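Local coordinates for protein methanogen homoaconitase large subunit (Methanocaldococcus jannaschii, PDB 4KP2) that forms the large subunit of homoaconitase, a hydro-lyase that interconverts (R)-homocitrate, cis-homoaconitate and homoisocitrate using an iron-sulfur cluster, at residues A[47-52]-A[121-126]; A[69-74]-A[100-105]; A[131-136]-A[168-173]; A[144-149]-A[220-225]; A[226-231]-A[240-245]. All coordinates share one frame; numbering follows the deposited sequence.

Contact 1 of 5, residues A[47-52]-A[121-126]; sequences VDLAMT and QILAEN
L123 puts its branched end against L49 and M51, and with it helix 119-126 packs onto a parallel sheet in an alpha-beta-alpha three-layer sandwich. The strand it meets, 49-53, is the middle one of its sheet. L49 and L123 come at each other tip to tip: CD2 of L49 ends 3.8 Å from CG of L123 and 4.0 Å from CD1 of the same side chain, in the fork between its two methyls. The other prong, CD2 of L123, slides down the strand to lie 4.0 Å from CB of M51. M51 therefore gives only its root to the contact. Its CG stands anti to the backbone N (chi1 159°) and the chain then bends at the next two torsions, carrying SD and CE off the helix. A50, between these two, points to the other face, where Y163 of helix 156-165 receives it. Cut back to alanine, L123 would probably leave CD2 of L49 and CB of M51 without their apolar partner and open a gap over the sheet, where V78 and V134 also touch this leucine. One turn of the helix is tied on its far side: NE2 of Q121 donates to OE2 of E125 at 3.1 Å, nearly straight at 172°, with the acceptor in the amide plane and the carboxylate approached on its anti side, 29° out of plane.

Contact 2 of 5, residues A[69-74]-A[100-105]; sequences DSVWNP and LEFVKR
V71 touches F102 through a single methyl. Its CG1 sits 4.0 Å from CE1 of the phenylalanine and 4.1 Å from CZ of the same ring, so the methyl meets the far corner of the ring at a slant. F102 gets there because its CG is anti to the backbone N (chi1 174°), which sends the ring away from the helix axis and across to the 69-74 loop. Further along the helix, R105 reaches toward the same loop; its NH2 stays 4.3 Å from O of D69, too far for a hydrogen bond. The helix under R105 is regular, with R105 N bonded to E101 O at 2.7 Å. One shell further out, F102 is held among aromatic rings: Y61 meets it edge-to-face, Y163 and F106 also lie against it, and L64 touches both it and V71. The loop runs from helix 57-67 into strand 77-80, closing one beta-alpha-beta crossover, while helix 90-106 belongs to the next, from 77-80 to 111-112. The contact thus ties successive crossovers together above one face of the sheet. On the helix's outer side K104 packs on D346 of the second subunit. Between the segments no hydrogen bond or salt bridge forms, so what joins them is dispersion between a methyl and a ring, with the charged arginine left at the solvent-facing margin.

Contact 3 of 5, residues A[131-136]-A[168-173]; sequences NMFVAG and TWIKVP
F133 reaches across from the parallel sheet to T168 and I170, which sit on strand 167-180 of the neighbouring mixed sheet. Following it outward, CB leads off toward the other segment with CG anti to the backbone N (chi1 -179°), and neither CB nor CG nor the delta carbons comes within 4.2 Å of that segment. Contact starts at the epsilon carbons. CE1 comes within 3.5 Å of CD1 of I170, a methyl that arrives from the opposite direction and meets the ring at its edge, near its plane. On the other flank CE2 lies 3.6 Å from CG2 of T168, whose side chain crosses the ring's at about a right angle and touches it obliquely. CZ, the tip, stands between the two, 3.6 Å from CG2 of T168 and 4.0 Å from CD1 of I170. The isoleucine can deliver that methyl because its CG1 sits between the backbone N and carbonyl carbon (chi1 64°) and the chain then runs straight on. V45 and V47 also touch F133, F150 backs I170, and I162 of helix 156-165 lies against T168. F133's backbone N is bonded to OD2 of D48. No hydrogen bond links the two segments, so they meet through carbon alone: threonine contributes its methyl, and the join depends on fit.

Contact 4 of 5, residues A[144-149]-A[220-225]; sequences HGAFGA and MDMDGR
M222 carries its terminal methyl onto F147 and A146, and the segment leads up to it through D221. That aspartate is the N-cap of helix 222-230: its backbone O takes G224 N at 3.0 Å and also R225 N, and OD1 adds a weak capping bond to G224 N. With the first turn so started, M222 points at the 144-149 loop. All three of its torsions lie near -60° to -75°, so the chain curls and sets CE almost exactly over the ring centre of F147, 4.0 Å from the centroid and 3° off the normal: a CH-pi contact on the face. The same CE is 3.4 Å from O of A146. With a leucine at F147 the methionine methyl is likely to lose the flat face that seats it and be freer to turn. Next but one comes G224, where a side chain would be crowded by SD of M220. R225 closes the segment. Its CB lies 3.7 Å from CB of A146, and its O is 3.3 Å from that same methyl, so the small alanine fits close against the helix backbone. Beyond CB the arginine runs out extended, away from the loop, to a salt bridge with D245 and a hydrogen bond from NE to V217 O. Around this, helix 246-254 brings L252 to F147 and T248 and Y251 to M222, helix 119-126 lays A124 on F147, and the loop backbone at G145 is bonded to I242 of strand 239-242.

Contact 5 of 5, residues A[226-231]-A[240-245]; sequences LTLCNM and GVIEAD
C229 points its thiol at strand 239-242, and more of its surface is buried here than that of any other residue in the two segments. Its SG, anti to the carbonyl carbon and beside the backbone N (chi1 -64°), stands 3.2 Å from O of G240. On I242 the same sulfur meets CG1 at 3.6 Å. CB of C229 also comes up to the glycine carbonyl, 3.4 Å from O of G240. I242 follows in the amount it buries. Its CG1 turns toward the helix, and CD1 goes on to reach CB of L228 at 4.3 Å, so the isoleucine lies across two successive helix residues. The two elements close a beta-alpha-beta crossover: strand 208-213 leads through helices 215-219 and 222-230 to strand 239-242, which lies parallel beside it and bonds to it through V241. Helix and strand segments run at 151° to one another, nearly antiparallel, with axes 7.4 Å apart. G240 allows that approach. Its CA is 4.5 Å from CA of C229, and a side chain there would point into the helix, tight against that CA. Neighbouring N230 looks the other way, touching C323, a predicted ligand of the iron-sulfur cluster, while its OD1 accepts from ND2 of N405. Past the strand D245 caps the following helix, its OD1 also hydrogen-bonded to OG1 of T248.

Contacts 1, 3, 4 and 5 are buried, whereas contact 2 lies far out, about 26 Å from the chain centre to its own centre, and has exposed D69 and R105 at its edge. Contacts 4 and 5 sit closest together, centres about 4 Å apart, both using helix 222-230: one meets a loop with a methyl over a ring, the other a strand with a thiol and a glycine. Contacts 1 and 3 share the parallel sheet, strands 49-53 and 133-136 being neighbours in it, but one adds a helix layer and the other a second sheet. W72 brings contact 2 to contact 1. None of the five has a clear hydrogen bond between its segments.

Contact 1 of 5, residues A[47-52]-A[121-126]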
# COMPACT_ATOMS: atom_id res chain seq x y z
N VAL A 47 18.56 25.36 -17.23
CA VAL A 47 17.69 24.73 -16.25
C VAL A 47 18.37 24.58 -14.89
O VAL A 47 19.49 24.09 -14.79
CB VAL A 47 17.20 23.35 -16.74
CG1 VAL A 47 16.25 22.73 -15.73
CG2 VAL A 47 16.52 23.50 -18.09
N ASP A 48 17.68 25.02 -13.84
CA ASP A 48 18.21 24.96 -12.48
C ASP A 48 17.91 23.62 -11.82
O ASP A 48 18.64 23.19 -10.92
CB ASP A 48 17.63 26.09 -11.64
CG ASP A 48 18.13 27.45 -12.06
OD1 ASP A 48 19.33 27.56 -12.39
OD2 ASP A 48 17.33 28.40 -12.08
N LEU A 49 16.84 22.96 -12.25
CA LEU A 49 16.42 21.71 -11.64
C LEU A 49 15.66 20.82 -12.62
O LEU A 49 14.67 21.24 -13.22
CB LEU A 49 15.56 21.99 -10.41
CG LEU A 49 15.41 20.88 -9.37
CD1 LEU A 49 16.76 20.54 -8.78
CD2 LEU A 49 14.43 21.30 -8.28
N ALA A 50 16.14 19.59 -12.79
CA ALA A 50 15.50 18.64 -13.70
C ALA A 50 15.08 17.37 -12.95
O ALA A 50 15.86 16.80 -12.20
CB ALA A 50 16.44 18.30 -14.85
N MET A 51 13.84 16.94 -13.17
CA MET A 51 13.29 15.80 -12.44
C MET A 51 12.40 14.90 -13.29
O MET A 51 11.54 15.37 -14.03
CB MET A 51 12.54 16.28 -11.20
CG MET A 51 11.54 15.27 -10.65
SD MET A 51 9.85 15.64 -11.15
CE MET A 51 9.28 14.00 -11.60
N THR A 52 12.62 13.59 -13.17
CA THR A 52 11.77 12.59 -13.80
C THR A 52 11.44 11.48 -12.80
O THR A 52 12.27 11.12 -11.96
CB THR A 52 12.42 11.98 -15.05
OG1 THR A 52 13.76 11.59 -14.74
CG2 THR A 52 12.43 12.98 -16.19
N GLN A 121 6.39 16.58 -4.14
CA GLN A 121 6.45 16.82 -2.71
C GLN A 121 7.89 16.78 -2.21
O GLN A 121 8.31 17.62 -1.41
CB GLN A 121 5.60 15.81 -1.95
CG GLN A 121 5.53 16.06 -0.45
CD GLN A 121 4.86 17.37 -0.10
OE1 GLN A 121 4.00 17.86 -0.84
NE2 GLN A 121 5.25 17.95 1.03
N ILE A 122 8.65 15.80 -2.69
CA ILE A 122 10.07 15.68 -2.36
C ILE A 122 10.83 16.90 -2.87
O ILE A 122 11.68 17.45 -2.17
CB ILE A 122 10.68 14.41 -2.97
CG1 ILE A 122 10.09 13.16 -2.32
CG2 ILE A 122 12.20 14.41 -2.82
CD1 ILE A 122 10.62 11.87 -2.89
N LEU A 123 10.50 17.31 -4.09
CA LEU A 123 11.15 18.45 -4.72
C LEU A 123 10.90 19.73 -3.94
O LEU A 123 11.76 20.61 -3.87
CB LEU A 123 10.65 18.60 -6.16
CG LEU A 123 11.69 18.87 -7.24
CD1 LEU A 123 12.76 17.79 -7.23
CD2 LEU A 123 11.03 18.95 -8.61
N ALA A 124 9.71 19.83 -3.34
CA ALA A 124 9.34 21.00 -2.55
C ALA A 124 9.95 20.94 -1.16
O ALA A 124 10.11 21.97 -0.50
CB ALA A 124 7.83 21.11 -2.47
N GLU A 125 10.29 19.74 -0.72
CA GLU A 125 10.79 19.54 0.64
C GLU A 125 12.30 19.73 0.79
O GLU A 125 12.79 19.86 1.90
CB GLU A 125 10.41 18.15 1.16
CG GLU A 125 8.98 18.04 1.65
CD GLU A 125 8.66 16.66 2.18
OE1 GLU A 125 9.58 15.81 2.22
OE2 GLU A 125 7.50 16.42 2.57
N ASN A 126 13.02 19.74 -0.33
CA ASN A 126 14.48 19.75 -0.24
C ASN A 126 15.23 20.24 -1.48
O ASN A 126 16.44 20.06 -1.58
CB ASN A 126 14.99 18.35 0.15
CG ASN A 126 16.29 18.39 0.93
OD1 ASN A 126 17.37 18.23 0.36
ND2 ASN A 126 16.19 18.62 2.23

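Contact 2 of 5, residues A[69-74]-A[100-105]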
# COMPACT_ATOMS: atom_id res chain seq x y z
N ASP A 69 25.59 10.99 -24.49
CA ASP A 69 26.29 9.93 -23.79
C ASP A 69 26.69 10.38 -22.39
O ASP A 69 27.47 9.72 -21.71
CB ASP A 69 27.53 9.51 -24.58
CG ASP A 69 28.38 10.69 -25.01
OD1 ASP A 69 27.82 11.79 -25.21
OD2 ASP A 69 29.61 10.52 -25.15
N SER A 70 26.13 11.51 -21.97
CA SER A 70 26.44 12.08 -20.66
C SER A 70 25.38 13.08 -20.23
O SER A 70 24.74 13.72 -21.07
CB SER A 70 27.80 12.76 -20.69
OG SER A 70 27.81 13.84 -21.60
N VAL A 71 25.19 13.20 -18.92
CA VAL A 71 24.31 14.23 -18.38
C VAL A 71 25.13 15.48 -18.09
O VAL A 71 26.34 15.39 -17.84
CB VAL A 71 23.60 13.76 -17.09
CG1 VAL A 71 22.65 12.61 -17.41
CG2 VAL A 71 24.61 13.36 -16.04
N TRP A 72 24.49 16.64 -18.12
CA TRP A 72 25.21 17.90 -17.96
C TRP A 72 25.58 18.16 -16.50
O TRP A 72 26.69 18.61 -16.22
CB TRP A 72 24.41 19.06 -18.55
CG TRP A 72 23.67 19.89 -17.54
CD1 TRP A 72 24.08 21.08 -17.02
CD2 TRP A 72 22.41 19.60 -16.94
NE1 TRP A 72 23.14 21.55 -16.13
CE2 TRP A 72 22.10 20.65 -16.06
CE3 TRP A 72 21.50 18.54 -17.07
CZ2 TRP A 72 20.93 20.68 -15.31
CZ3 TRP A 72 20.34 18.57 -16.32
CH2 TRP A 72 20.07 19.64 -15.45
N ASN A 73 24.67 17.86 -15.58
CA ASN A 73 24.92 18.12 -14.16
C ASN A 73 24.06 17.22 -13.28
O ASN A 73 22.88 17.49 -13.08
CB ASN A 73 24.66 19.59 -13.84
CG ASN A 73 25.25 20.01 -12.50
OD1 ASN A 73 25.30 19.23 -11.55
ND2 ASN A 73 25.71 21.25 -12.43
N PRO A 74 24.66 16.15 -12.74
CA PRO A 74 23.98 15.19 -11.86
C PRO A 74 23.40 15.84 -10.61
O PRO A 74 22.35 15.42 -10.13
CB PRO A 74 25.11 14.22 -11.47
CG PRO A 74 26.10 14.33 -12.57
CD PRO A 74 26.06 15.77 -12.99
N LEU A 100 17.12 2.73 -12.35
CA LEU A 100 18.24 2.49 -11.46
C LEU A 100 19.56 2.50 -12.22
O LEU A 100 20.59 2.89 -11.67
CB LEU A 100 18.07 1.16 -10.72
CG LEU A 100 17.04 1.14 -9.58
CD1 LEU A 100 16.94 -0.26 -8.98
CD2 LEU A 100 17.42 2.15 -8.52
N GLU A 101 19.52 2.08 -13.48
CA GLU A 101 20.71 2.13 -14.33
C GLU A 101 21.13 3.57 -14.55
O GLU A 101 22.31 3.90 -14.43
CB GLU A 101 20.43 1.46 -15.68
CG GLU A 101 20.08 -0.01 -15.60
CD GLU A 101 19.93 -0.64 -16.97
OE1 GLU A 101 20.38 -0.03 -17.96
OE2 GLU A 101 19.37 -1.75 -17.05
N PHE A 102 20.16 4.41 -14.88
CA PHE A 102 20.39 5.83 -15.11
C PHE A 102 21.04 6.50 -13.90
O PHE A 102 22.02 7.23 -14.04
CB PHE A 102 19.06 6.53 -15.43
CG PHE A 102 19.17 8.02 -15.56
CD1 PHE A 102 19.62 8.60 -16.74
CD2 PHE A 102 18.81 8.84 -14.51
CE1 PHE A 102 19.71 9.97 -16.86
CE2 PHE A 102 18.91 10.22 -14.62
CZ PHE A 102 19.36 10.78 -15.80
N VAL A 103 20.50 6.22 -12.72
CA VAL A 103 21.03 6.78 -11.48
C VAL A 103 22.42 6.25 -11.18
O VAL A 103 23.32 6.99 -10.78
CB VAL A 103 20.10 6.48 -10.29
CG1 VAL A 103 20.70 6.99 -8.99
CG2 VAL A 103 18.72 7.08 -10.53
N LYS A 104 22.61 4.95 -11.39
CA LYS A 104 23.89 4.30 -11.13
C LYS A 104 24.96 4.78 -12.11
O LYS A 104 26.10 5.03 -11.72
CB LYS A 104 23.74 2.78 -11.22
CG LYS A 104 24.80 2.01 -10.46
CD LYS A 104 24.61 2.14 -8.95
CE LYS A 104 23.51 1.23 -8.43
NZ LYS A 104 22.13 1.73 -8.70
N ARG A 105 24.57 4.90 -13.37
CA ARG A 105 25.50 5.31 -14.43
C ARG A 105 25.99 6.74 -14.26
O ARG A 105 27.19 6.99 -14.22
CB ARG A 105 24.86 5.13 -15.80
CG ARG A 105 25.62 5.80 -16.94
CD ARG A 105 26.99 5.17 -17.13
NE ARG A 105 27.83 5.96 -18.03
CZ ARG A 105 28.60 6.96 -17.64
NH1 ARG A 105 28.64 7.31 -16.36
NH2 ARG A 105 29.34 7.62 -18.52

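Contact 3 of 5, residues A[131-136]-A[168-173]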
# COMPACT_ATOMS: atom_id res chain seq x y z
N ASN A 131 12.91 31.83 -7.78
CA ASN A 131 13.57 32.34 -8.99
C ASN A 131 14.18 31.26 -9.89
O ASN A 131 14.78 31.58 -10.92
CB ASN A 131 14.61 33.41 -8.65
CG ASN A 131 14.05 34.53 -7.80
OD1 ASN A 131 12.85 34.80 -7.84
ND2 ASN A 131 14.91 35.18 -7.03
N MET A 132 14.02 30.00 -9.51
CA MET A 132 14.56 28.89 -10.29
C MET A 132 13.80 28.66 -11.59
O MET A 132 12.71 29.20 -11.80
CB MET A 132 14.54 27.60 -9.48
CG MET A 132 15.77 27.34 -8.63
SD MET A 132 15.76 25.67 -7.95
CE MET A 132 17.32 25.64 -7.08
N PHE A 133 14.39 27.86 -12.47
CA PHE A 133 13.69 27.32 -13.62
C PHE A 133 13.61 25.81 -13.45
O PHE A 133 14.59 25.11 -13.69
CB PHE A 133 14.41 27.68 -14.92
CG PHE A 133 13.73 27.17 -16.15
CD1 PHE A 133 12.73 27.91 -16.77
CD2 PHE A 133 14.07 25.94 -16.70
CE1 PHE A 133 12.10 27.44 -17.91
CE2 PHE A 133 13.44 25.47 -17.83
CZ PHE A 133 12.46 26.22 -18.44
N VAL A 134 12.45 25.32 -13.04
CA VAL A 134 12.29 23.91 -12.73
C VAL A 134 11.63 23.12 -13.86
O VAL A 134 10.48 23.36 -14.20
CB VAL A 134 11.49 23.70 -11.43
CG1 VAL A 134 11.31 22.22 -11.14
CG2 VAL A 134 12.18 24.40 -10.27
N ALA A 135 12.38 22.19 -14.43
CA ALA A 135 11.87 21.34 -15.50
C ALA A 135 11.57 19.95 -14.96
O ALA A 135 12.37 19.38 -14.21
CB ALA A 135 12.87 21.27 -16.63
N GLY A 136 10.43 19.40 -15.34
CA GLY A 136 10.02 18.10 -14.84
C GLY A 136 9.32 17.23 -15.86
O GLY A 136 8.59 17.72 -16.72
N THR A 168 17.00 24.60 -22.32
CA THR A 168 15.81 24.31 -23.10
C THR A 168 15.34 25.56 -23.83
O THR A 168 15.79 26.67 -23.54
CB THR A 168 14.67 23.77 -22.23
OG1 THR A 168 13.58 23.37 -23.07
CG2 THR A 168 14.21 24.83 -21.25
N TRP A 169 14.43 25.38 -24.78
CA TRP A 169 13.92 26.49 -25.56
C TRP A 169 12.41 26.65 -25.37
O TRP A 169 11.63 25.80 -25.81
CB TRP A 169 14.24 26.30 -27.04
CG TRP A 169 15.70 26.18 -27.32
CD1 TRP A 169 16.47 25.07 -27.16
CD2 TRP A 169 16.57 27.21 -27.81
NE1 TRP A 169 17.77 25.34 -27.52
CE2 TRP A 169 17.86 26.64 -27.92
CE3 TRP A 169 16.38 28.55 -28.17
CZ2 TRP A 169 18.95 27.38 -28.37
CZ3 TRP A 169 17.47 29.27 -28.61
CH2 TRP A 169 18.74 28.68 -28.71
N ILE A 170 12.02 27.73 -24.70
CA ILE A 170 10.61 27.99 -24.46
C ILE A 170 10.23 29.40 -24.91
O ILE A 170 11.09 30.25 -25.12
CB ILE A 170 10.26 27.86 -22.97
CG1 ILE A 170 10.99 28.93 -22.16
CG2 ILE A 170 10.58 26.46 -22.46
CD1 ILE A 170 10.59 28.98 -20.71
N LYS A 171 8.93 29.63 -25.05
CA LYS A 171 8.42 30.94 -25.39
C LYS A 171 7.82 31.57 -24.14
O LYS A 171 6.99 30.96 -23.47
CB LYS A 171 7.36 30.84 -26.48
CG LYS A 171 6.82 32.18 -26.95
CD LYS A 171 5.72 32.03 -28.00
CE LYS A 171 6.26 31.51 -29.33
NZ LYS A 171 6.37 30.02 -29.40
N VAL A 172 8.26 32.79 -23.82
CA VAL A 172 7.75 33.50 -22.65
C VAL A 172 6.25 33.69 -22.75
O VAL A 172 5.76 34.39 -23.64
CB VAL A 172 8.43 34.87 -22.47
CG1 VAL A 172 7.90 35.57 -21.23
CG2 VAL A 172 9.94 34.71 -22.39
N PRO A 173 5.50 33.06 -21.83
CA PRO A 173 4.04 33.01 -21.89
C PRO A 173 3.38 34.30 -21.44
O PRO A 173 4.00 35.11 -20.75
CB PRO A 173 3.70 31.89 -20.90
CG PRO A 173 4.78 31.98 -19.88
CD PRO A 173 6.03 32.36 -20.64

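Contact 4 of 5, residues A[144-149]-A[220-225]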
# COMPACT_ATOMS: atom_id res chain seq x y z
N HIS A 144 5.51 23.79 -8.44
CA HIS A 144 6.66 24.46 -7.84
C HIS A 144 6.72 25.95 -8.17
O HIS A 144 7.75 26.59 -7.96
CB HIS A 144 7.95 23.76 -8.29
CG HIS A 144 7.90 22.28 -8.14
ND1 HIS A 144 7.94 21.64 -6.92
CD2 HIS A 144 7.82 21.29 -9.07
CE1 HIS A 144 7.88 20.34 -7.10
NE2 HIS A 144 7.80 20.10 -8.39
N GLY A 145 5.62 26.49 -8.68
CA GLY A 145 5.52 27.91 -8.92
C GLY A 145 5.11 28.63 -7.65
O GLY A 145 5.06 29.86 -7.61
N ALA A 146 4.82 27.85 -6.61
CA ALA A 146 4.44 28.40 -5.32
C ALA A 146 5.66 28.93 -4.58
O ALA A 146 5.53 29.65 -3.59
CB ALA A 146 3.73 27.34 -4.49
N PHE A 147 6.84 28.57 -5.06
CA PHE A 147 8.09 29.05 -4.49
C PHE A 147 8.54 30.33 -5.18
O PHE A 147 9.52 30.95 -4.77
CB PHE A 147 9.18 27.98 -4.62
CG PHE A 147 8.97 26.80 -3.73
CD1 PHE A 147 8.15 25.75 -4.12
CD2 PHE A 147 9.60 26.73 -2.50
CE1 PHE A 147 7.96 24.65 -3.29
CE2 PHE A 147 9.41 25.64 -1.66
CZ PHE A 147 8.60 24.60 -2.06
N GLY A 148 7.82 30.73 -6.22
CA GLY A 148 8.17 31.90 -6.99
C GLY A 148 9.16 31.56 -8.08
O GLY A 148 10.00 32.38 -8.45
N ALA A 149 9.07 30.34 -8.58
CA ALA A 149 9.96 29.87 -9.63
C ALA A 149 9.17 29.41 -10.85
O ALA A 149 8.09 28.84 -10.71
CB ALA A 149 10.84 28.75 -9.11
N MET A 220 -2.02 32.76 2.75
CA MET A 220 -1.91 31.31 2.63
C MET A 220 -0.55 30.81 3.11
O MET A 220 0.47 31.47 2.93
CB MET A 220 -2.09 30.87 1.18
CG MET A 220 -3.52 30.61 0.77
SD MET A 220 -3.57 29.79 -0.84
CE MET A 220 -5.33 29.66 -1.10
N ASP A 221 -0.55 29.63 3.72
CA ASP A 221 0.69 28.92 4.00
C ASP A 221 1.12 28.23 2.71
O ASP A 221 0.38 28.25 1.73
CB ASP A 221 0.51 27.91 5.13
CG ASP A 221 -0.58 26.89 4.83
OD1 ASP A 221 -1.49 27.20 4.03
OD2 ASP A 221 -0.52 25.78 5.41
N MET A 222 2.29 27.61 2.72
CA MET A 222 2.80 26.97 1.51
C MET A 222 1.97 25.75 1.10
O MET A 222 1.96 25.37 -0.07
CB MET A 222 4.27 26.58 1.67
CG MET A 222 5.21 27.77 1.64
SD MET A 222 5.15 28.67 0.07
CE MET A 222 5.74 27.42 -1.06
N ASP A 223 1.26 25.16 2.06
CA ASP A 223 0.38 24.03 1.77
C ASP A 223 -0.77 24.47 0.87
O ASP A 223 -1.29 23.68 0.08
CB ASP A 223 -0.17 23.42 3.07
CG ASP A 223 0.91 22.79 3.92
OD1 ASP A 223 2.00 22.49 3.38
OD2 ASP A 223 0.68 22.59 5.13
N GLY A 224 -1.17 25.73 1.00
CA GLY A 224 -2.23 26.28 0.17
C GLY A 224 -1.72 26.75 -1.18
O GLY A 224 -2.38 26.58 -2.20
N ARG A 225 -0.53 27.34 -1.18
CA ARG A 225 0.07 27.85 -2.41
C ARG A 225 0.48 26.72 -3.34
O ARG A 225 0.44 26.87 -4.56
CB ARG A 225 1.27 28.74 -2.08
CG ARG A 225 0.91 29.98 -1.29
CD ARG A 225 2.13 30.86 -1.04
NE ARG A 225 1.78 32.05 -0.28
CZ ARG A 225 2.64 33.00 0.06
NH1 ARG A 225 3.92 32.89 -0.29
NH2 ARG A 225 2.24 34.05 0.75

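Contact 5 of 5, residues A[226-231]-A[240-245]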
# COMPACT_ATOMS: atom_id res chain seq x y z
N LEU A 226 0.87 25.59 -2.76
CA LEU A 226 1.21 24.40 -3.54
C LEU A 226 -0.02 23.88 -4.27
O LEU A 226 0.08 23.40 -5.40
CB LEU A 226 1.78 23.31 -2.63
CG LEU A 226 3.30 23.10 -2.67
CD1 LEU A 226 4.03 24.38 -2.32
CD2 LEU A 226 3.70 21.97 -1.73
N THR A 227 -1.17 23.97 -3.62
CA THR A 227 -2.43 23.49 -4.19
C THR A 227 -2.87 24.34 -5.37
O THR A 227 -3.30 23.83 -6.40
CB THR A 227 -3.55 23.46 -3.13
OG1 THR A 227 -3.16 22.63 -2.04
CG2 THR A 227 -4.84 22.93 -3.74
N LEU A 228 -2.75 25.66 -5.22
CA LEU A 228 -3.16 26.60 -6.26
C LEU A 228 -2.33 26.46 -7.53
O LEU A 228 -2.86 26.52 -8.64
CB LEU A 228 -3.10 28.04 -5.74
CG LEU A 228 -4.42 28.66 -5.29
CD1 LEU A 228 -5.12 27.79 -4.26
CD2 LEU A 228 -4.20 30.06 -4.75
N CYS A 229 -1.03 26.27 -7.36
CA CYS A 229 -0.13 26.15 -8.50
C CYS A 229 -0.18 24.75 -9.12
O CYS A 229 0.23 24.56 -10.26
CB CYS A 229 1.31 26.49 -8.09
SG CYS A 229 1.54 28.20 -7.55
N ASN A 230 -0.68 23.79 -8.36
CA ASN A 230 -0.76 22.41 -8.83
C ASN A 230 -1.84 22.22 -9.89
O ASN A 230 -1.67 21.44 -10.83
CB ASN A 230 -1.02 21.46 -7.66
CG ASN A 230 -1.03 20.00 -8.08
OD1 ASN A 230 -2.05 19.49 -8.56
ND2 ASN A 230 0.09 19.32 -7.90
N MET A 231 -2.95 22.94 -9.73
CA MET A 231 -4.09 22.80 -10.63
C MET A 231 -4.03 23.80 -11.77
O MET A 231 -5.06 24.18 -12.32
CB MET A 231 -5.39 22.98 -9.85
CG MET A 231 -5.48 22.16 -8.57
SD MET A 231 -6.61 20.77 -8.72
CE MET A 231 -8.11 21.60 -9.21
N GLY A 240 1.67 27.75 -13.09
CA GLY A 240 1.06 28.61 -12.10
C GLY A 240 2.11 29.09 -11.12
O GLY A 240 2.80 28.28 -10.51
N VAL A 241 2.24 30.40 -10.98
CA VAL A 241 3.30 30.97 -10.14
C VAL A 241 2.75 31.92 -9.08
O VAL A 241 1.82 32.69 -9.32
CB VAL A 241 4.38 31.66 -11.00
CG1 VAL A 241 3.82 32.89 -11.70
CG2 VAL A 241 5.60 32.02 -10.15
N ILE A 242 3.33 31.85 -7.88
CA ILE A 242 2.96 32.73 -6.78
C ILE A 242 4.18 33.47 -6.26
O ILE A 242 5.24 32.88 -6.04
CB ILE A 242 2.30 31.93 -5.63
CG1 ILE A 242 0.95 31.38 -6.07
CG2 ILE A 242 2.13 32.81 -4.40
CD1 ILE A 242 0.21 30.64 -4.99
N GLU A 243 4.03 34.78 -6.06
CA GLU A 243 5.11 35.63 -5.58
C GLU A 243 5.63 35.16 -4.22
O GLU A 243 4.85 34.87 -3.31
CB GLU A 243 4.64 37.08 -5.49
CG GLU A 243 5.72 38.08 -5.11
CD GLU A 243 5.21 39.51 -5.12
OE1 GLU A 243 4.92 40.03 -6.22
OE2 GLU A 243 5.10 40.11 -4.03
N ALA A 244 6.95 35.10 -4.09
CA ALA A 244 7.59 34.62 -2.87
C ALA A 244 7.60 35.69 -1.78
O ALA A 244 7.85 36.87 -2.05
CB ALA A 244 9.01 34.16 -3.16
N ASP A 245 7.32 35.27 -0.56
CA ASP A 245 7.30 36.19 0.58
C ASP A 245 7.90 35.53 1.81
O ASP A 245 8.53 34.48 1.72
CB ASP A 245 5.88 36.66 0.87
CG ASP A 245 4.97 35.53 1.32
OD1 ASP A 245 5.25 34.37 0.96
OD2 ASP A 245 3.98 35.81 2.03